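PDB 1MK0: intron-associated endonuclease 1 from Enterobacteria phage T4, which probably cuts DNA through its GIY-YIG catalytic domain, as a phage homing endonuclease encoded in the intron that it helps to spread. Local coordinates for residues V18-D23 against I64-D69; R30-L35 against N54-S59. The protein carries 1 engineered substitution. All coordinates share one frame; numbering follows the deposited sequence.

Overall arrangement
From the N terminus the chain lays down strand 4-10, the central strand of an antiparallel sheet, and then strand 16-21 along one of its edges. The first half of contact 1, V18-D23, ends that strand and leads directly into helix 24-37, which carries R30-L35. Helix 43-52 follows, and N54-S59 then enters strand 56-63 on the other edge of the sheet, where N54, F56 and C58 return to F32 and close the loop of contact 2. That loop lies wholly inside the larger one, closed when I64-D69, the lead into helix 68-81 and its first residues, brings Y66 back to K22. Contact 2 thus ties helix 24-37 to one edge strand, and contact 1 ties the other to the approach to helix 68-81.

Contact 1: V18-D23 against I64-D69; sequences VGSAKD and IPYEKD
K22 and Y66 mark the nearest approach of the two backbones, their CA atoms 5.6 Å apart, where strand 16-21 gives way to a loop and an irregular link leads into helix 68-81. Y66 is the centre of an inverse gamma turn, and E67 then takes the N-cap position of that helix. No direct hydrogen bond spans the segments; a ring and three waters do the joining. The first torsion of Y66, -168°, sets CG anti to N and brings the ring against the A21-K22 peptide. K22 N stands over the ring face, displaced toward the rim and 3.6 Å from Y66 CD2, while A21 O meets CD2 obliquely at 3.3 Å. K22 CB adds a CH-pi contact, 4.2 Å from the ring centroid and only 13° off its normal. This strand end belongs to the GIY-YIG fold: V18 and G19 form part of its second signature half, here YVG, and G19 and A21 pair through their backbones with Y6 and G4 of the first. Beyond the face contact, K22 bends at chi2 and lays CD 3.9 Å from Y66 CB. Its NZ gives hydrogen bonds to two waters, one receiving Y66 N-H and the other donating to Y66 O. At the far end of the ring a third water bridges S20 OG, at 2.8 Å, and Y66 OH, which also bonds to G97 N.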
loop_
_atom_site.group_PDB
_atom_site.type_symbol
_atom_site.label_atom_id
_atom_site.label_comp_id
_atom_site.label_asym_id
_atom_site.label_seq_id
_atom_site.Cartn_x
_atom_site.Cartn_y
_atom_site.Cartn_z
ATOM N N VAL A 18 1.401 0.073 3.217
ATOM C CA VAL A 18 0.487 1.182 3.466
ATOM C C VAL A 18 0.578 2.175 2.315
ATOM O O VAL A 18 1.666 2.532 1.881
ATOM C CB VAL A 18 0.834 1.912 4.783
ATOM C CG1 VAL A 18 -0.019 3.174 4.920
ATOM C CG2 VAL A 18 0.601 0.985 5.972
ATOM N N GLY A 19 -0.569 2.618 1.813
ATOM C CA GLY A 19 -0.554 3.571 0.717
ATOM C C GLY A 19 -1.731 4.524 0.768
ATOM O O GLY A 19 -2.548 4.460 1.678
ATOM N N SER A 20 -1.807 5.421 -0.213
ATOM C CA SER A 20 -2.900 6.385 -0.283
ATOM C C SER A 20 -3.484 6.346 -1.689
ATOM O O SER A 20 -2.779 6.049 -2.651
ATOM C CB SER A 20 -2.392 7.792 0.039
ATOM O OG SER A 20 -1.381 8.198 -0.868
ATOM N N ALA A 21 -4.771 6.640 -1.820
ATOM C CA ALA A 21 -5.386 6.596 -3.138
ATOM C C ALA A 21 -6.497 7.602 -3.352
ATOM O O ALA A 21 -7.203 7.983 -2.413
ATOM C CB ALA A 21 -5.918 5.195 -3.404
ATOM N N LYS A 22 -6.638 8.028 -4.605
ATOM C CA LYS A 22 -7.697 8.945 -5.003
ATOM C C LYS A 22 -8.945 8.061 -5.069
ATOM O O LYS A 22 -10.055 8.503 -4.773
ATOM C CB LYS A 22 -7.387 9.561 -6.370
ATOM C CG LYS A 22 -8.502 10.440 -6.935
ATOM C CD LYS A 22 -8.837 11.610 -6.017
ATOM C CE LYS A 22 -9.985 12.441 -6.579
ATOM N NZ LYS A 22 -10.401 13.531 -5.652
ATOM N N ASP A 23 -8.743 6.805 -5.471
ATOM C CA ASP A 23 -9.806 5.802 -5.512
ATOM C C ASP A 23 -9.197 4.456 -5.135
ATOM O O ASP A 23 -8.333 3.935 -5.841
ATOM C CB ASP A 23 -10.455 5.669 -6.885
ATOM C CG ASP A 23 -11.560 4.623 -6.886
ATOM O OD1 ASP A 23 -12.592 4.850 -6.214
ATOM O OD2 ASP A 23 -11.395 3.566 -7.524
ATOM N N ILE A 64 -10.448 9.445 3.734
ATOM C CA ILE A 64 -10.266 10.879 3.916
ATOM C C ILE A 64 -10.018 11.506 2.552
ATOM O O ILE A 64 -9.666 10.809 1.602
ATOM C CB ILE A 64 -9.056 11.197 4.841
ATOM C CG1 ILE A 64 -7.773 10.585 4.269
ATOM C CG2 ILE A 64 -9.329 10.689 6.247
ATOM C CD1 ILE A 64 -6.545 10.837 5.122
ATOM N N PRO A 65 -10.206 12.830 2.434
ATOM C CA PRO A 65 -9.992 13.527 1.160
ATOM C C PRO A 65 -8.563 13.358 0.659
ATOM O O PRO A 65 -7.613 13.361 1.445
ATOM C CB PRO A 65 -10.307 14.980 1.505
ATOM C CG PRO A 65 -11.348 14.847 2.572
ATOM C CD PRO A 65 -10.779 13.743 3.437
ATOM N N TYR A 66 -8.417 13.210 -0.654
ATOM C CA TYR A 66 -7.100 13.041 -1.251
ATOM C C TYR A 66 -6.458 14.413 -1.465
ATOM O O TYR A 66 -6.416 14.940 -2.581
ATOM C CB TYR A 66 -7.221 12.273 -2.570
ATOM C CG TYR A 66 -5.904 11.788 -3.136
ATOM C CD1 TYR A 66 -5.313 12.434 -4.220
ATOM C CD2 TYR A 66 -5.256 10.679 -2.598
ATOM C CE1 TYR A 66 -4.112 11.987 -4.758
ATOM C CE2 TYR A 66 -4.049 10.221 -3.128
ATOM C CZ TYR A 66 -3.484 10.882 -4.210
ATOM O OH TYR A 66 -2.297 10.443 -4.753
ATOM N N GLU A 67 -5.986 14.987 -0.364
ATOM C CA GLU A 67 -5.333 16.289 -0.357
ATOM C C GLU A 67 -3.937 16.077 0.222
ATOM O O GLU A 67 -3.782 15.489 1.291
ATOM C CB GLU A 67 -6.126 17.272 0.507
ATOM C CG GLU A 67 -7.534 17.572 -0.003
ATOM C CD GLU A 67 -7.541 18.275 -1.353
ATOM O OE1 GLU A 67 -6.638 19.102 -1.598
ATOM O OE2 GLU A 67 -8.455 18.012 -2.161
ATOM N N LYS A 68 -2.923 16.564 -0.488
ATOM C CA LYS A 68 -1.537 16.375 -0.076
ATOM C C LYS A 68 -1.212 16.498 1.405
ATOM O O LYS A 68 -0.690 15.557 2.005
ATOM C CB LYS A 68 -0.611 17.301 -0.866
ATOM C CG LYS A 68 0.860 17.015 -0.592
ATOM C CD LYS A 68 1.776 17.601 -1.650
ATOM C CE LYS A 68 3.217 17.171 -1.406
ATOM N NZ LYS A 68 4.135 17.601 -2.499
ATOM N N ASP A 69 -1.498 17.650 1.999
ATOM C CA ASP A 69 -1.192 17.835 3.409
ATOM C C ASP A 69 -1.740 16.713 4.285
ATOM O O ASP A 69 -0.985 16.071 5.021
ATOM C CB ASP A 69 -1.711 19.190 3.894
ATOM C CG ASP A 69 -0.810 20.334 3.480
ATOM O OD1 ASP A 69 0.398 20.284 3.807
ATOM O OD2 ASP A 69 -1.299 21.281 2.830
HETATM O O HOH W 1 -0.533 8.989 -3.383
HETATM O O HOH W 2 -10.791 13.262 -2.664
HETATM O O HOH W 3 -8.093 15.461 -4.885
#

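Contact 2: R30-L35 against N54-S59; sequences RHFKDL and NVFECS
F32 reaches from helix 24-37 to the beginning of strand 56-63, an edge strand of the three-stranded antiparallel sheet in this alpha/beta GIY-YIG domain. The CA atoms of F32 and N54 stand 7.6 Å apart, so the space between helix and strand is bridged by side chains, and the F32 ring is at the middle of all of it. Its CG lies anti to the carbonyl carbon (chi1 -63°), a torsion that goes with a ring directed at N54, F56 and C58.

The stacking contact comes from N54, in the loop just before the strand. Its amide lies over one face of the F32 ring, the two planes 24° apart, with N54 CG 3.6 Å from F32 CE1. The two side chains cross at about a right angle.

Apolar contact follows along the rim. F56 CD1 approaches F32 CE1 at 4.1 Å, near the plane of the F32 ring, and F56 CB stands equally far from F32 CZ. F56 also packs on I8 of the central strand and on L45 and S48 of helix 43-52, while L35, one helical turn past F32, meets L45 and F49 of that same helix. F56 and L35 thus both touch L45, and side chains of helix 43-52 lie beside the contact.

A sulfur-aromatic contact completes the rim: C58 SG sits 5.1 Å from the F32 ring centroid and 78° off its normal, touching the ring edge at CE2, 3.9 Å away.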
loop_
_atom_site.group_PDB
_atom_site.type_symbol
_atom_site.label_atom_id
_atom_site.label_comp_id
_atom_site.label_asym_id
_atom_site.label_seq_id
_atom_site.Cartn_x
_atom_site.Cartn_y
_atom_site.Cartn_z
ATOM N N ARG A 30 -4.343 -1.367 -9.912
ATOM C CA ARG A 30 -3.083 -0.939 -10.512
ATOM C C ARG A 30 -1.884 -1.620 -9.864
ATOM O O ARG A 30 -0.919 -1.964 -10.542
ATOM C CB ARG A 30 -2.929 0.581 -10.420
ATOM C CG ARG A 30 -1.598 1.089 -10.963
ATOM C CD ARG A 30 -1.733 2.490 -11.531
ATOM N NE ARG A 30 -2.106 3.478 -10.526
ATOM C CZ ARG A 30 -1.240 4.208 -9.830
ATOM N NH1 ARG A 30 0.064 4.063 -10.025
ATOM N NH2 ARG A 30 -1.680 5.097 -8.949
ATOM N N HIS A 31 -1.946 -1.812 -8.550
ATOM C CA HIS A 31 -0.857 -2.470 -7.836
ATOM C C HIS A 31 -0.601 -3.865 -8.378
ATOM O O HIS A 31 0.539 -4.244 -8.622
ATOM C CB HIS A 31 -1.181 -2.594 -6.349
ATOM C CG HIS A 31 -0.822 -1.385 -5.547
ATOM N ND1 HIS A 31 0.474 -0.935 -5.425
ATOM C CD2 HIS A 31 -1.584 -0.549 -4.805
ATOM C CE1 HIS A 31 0.496 0.126 -4.637
ATOM N NE2 HIS A 31 -0.740 0.380 -4.248
ATOM N N PHE A 32 -1.667 -4.635 -8.551
ATOM C CA PHE A 32 -1.507 -5.992 -9.035
ATOM C C PHE A 32 -1.148 -6.070 -10.510
ATOM O O PHE A 32 -0.455 -6.995 -10.925
ATOM C CB PHE A 32 -2.752 -6.807 -8.684
ATOM C CG PHE A 32 -2.966 -6.936 -7.200
ATOM C CD1 PHE A 32 -2.009 -7.555 -6.403
ATOM C CD2 PHE A 32 -4.090 -6.390 -6.593
ATOM C CE1 PHE A 32 -2.167 -7.625 -5.017
ATOM C CE2 PHE A 32 -4.260 -6.453 -5.209
ATOM C CZ PHE A 32 -3.295 -7.070 -4.420
ATOM N N LYS A 33 -1.596 -5.103 -11.306
ATOM C CA LYS A 33 -1.228 -5.091 -12.718
ATOM C C LYS A 33 0.274 -4.835 -12.781
ATOM O O LYS A 33 0.991 -5.431 -13.584
ATOM C CB LYS A 33 -1.963 -3.983 -13.470
ATOM C CG LYS A 33 -3.416 -4.293 -13.781
ATOM C CD LYS A 33 -3.998 -3.245 -14.712
ATOM C CE LYS A 33 -5.436 -3.572 -15.088
ATOM N NZ LYS A 33 -6.000 -2.561 -16.025
ATOM N N ASP A 34 0.744 -3.941 -11.919
ATOM C CA ASP A 34 2.161 -3.605 -11.865
ATOM C C ASP A 34 3.008 -4.779 -11.401
ATOM O O ASP A 34 4.076 -5.043 -11.961
ATOM C CB ASP A 34 2.389 -2.411 -10.933
ATOM C CG ASP A 34 1.998 -1.091 -11.567
ATOM O OD1 ASP A 34 1.506 -1.097 -12.718
ATOM O OD2 ASP A 34 2.189 -0.041 -10.915
ATOM N N LEU A 35 2.540 -5.478 -10.372
ATOM C CA LEU A 35 3.271 -6.623 -9.843
ATOM C C LEU A 35 3.398 -7.715 -10.901
ATOM O O LEU A 35 4.433 -8.373 -11.006
ATOM C CB LEU A 35 2.571 -7.156 -8.588
ATOM C CG LEU A 35 2.721 -6.232 -7.370
ATOM C CD1 LEU A 35 1.720 -6.610 -6.293
ATOM C CD2 LEU A 35 4.145 -6.319 -6.838
ATOM N N ASN A 54 -0.843 -13.256 -5.938
ATOM C CA ASN A 54 -1.755 -12.471 -5.111
ATOM C C ASN A 54 -2.381 -13.184 -3.919
ATOM O O ASN A 54 -3.505 -13.684 -3.997
ATOM C CB ASN A 54 -2.860 -11.867 -5.976
ATOM C CG ASN A 54 -3.695 -10.840 -5.224
ATOM O OD1 ASN A 54 -4.586 -10.211 -5.798
ATOM N ND2 ASN A 54 -3.410 -10.668 -3.940
ATOM N N VAL A 55 -1.645 -13.213 -2.812
ATOM C CA VAL A 55 -2.120 -13.816 -1.573
ATOM C C VAL A 55 -2.428 -12.668 -0.614
ATOM O O VAL A 55 -2.410 -12.838 0.602
ATOM C CB VAL A 55 -1.040 -14.727 -0.934
ATOM C CG1 VAL A 55 -0.830 -15.958 -1.799
ATOM C CG2 VAL A 55 0.271 -13.963 -0.778
ATOM N N PHE A 56 -2.720 -11.498 -1.178
ATOM C CA PHE A 56 -2.991 -10.311 -0.375
ATOM C C PHE A 56 -4.455 -9.946 -0.187
ATOM O O PHE A 56 -5.323 -10.350 -0.962
ATOM C CB PHE A 56 -2.264 -9.101 -0.975
ATOM C CG PHE A 56 -0.789 -9.307 -1.147
ATOM C CD1 PHE A 56 -0.292 -9.977 -2.259
ATOM C CD2 PHE A 56 0.104 -8.865 -0.177
ATOM C CE1 PHE A 56 1.075 -10.209 -2.403
ATOM C CE2 PHE A 56 1.473 -9.093 -0.313
ATOM C CZ PHE A 56 1.957 -9.767 -1.426
ATOM N N GLU A 57 -4.699 -9.165 0.864
ATOM C CA GLU A 57 -6.020 -8.658 1.210
ATOM C C GLU A 57 -5.905 -7.144 1.330
ATOM O O GLU A 57 -5.062 -6.640 2.073
ATOM C CB GLU A 57 -6.492 -9.215 2.552
ATOM C CG GLU A 57 -7.195 -10.551 2.484
ATOM C CD GLU A 57 -7.803 -10.940 3.820
ATOM O OE1 GLU A 57 -8.596 -10.142 4.367
ATOM O OE2 GLU A 57 -7.492 -12.040 4.323
ATOM N N CYS A 58 -6.749 -6.427 0.597
ATOM C CA CYS A 58 -6.739 -4.971 0.631
ATOM C C CYS A 58 -7.870 -4.457 1.511
ATOM O O CYS A 58 -9.006 -4.917 1.403
ATOM C CB CYS A 58 -6.907 -4.405 -0.782
ATOM S SG CYS A 58 -5.610 -4.865 -1.955
ATOM N N SER A 59 -7.560 -3.509 2.388
ATOM C CA SER A 59 -8.577 -2.929 3.257
ATOM C C SER A 59 -8.308 -1.444 3.464
ATOM O O SER A 59 -7.178 -0.980 3.323
ATOM C CB SER A 59 -8.619 -3.653 4.608
ATOM O OG SER A 59 -7.377 -3.600 5.276
#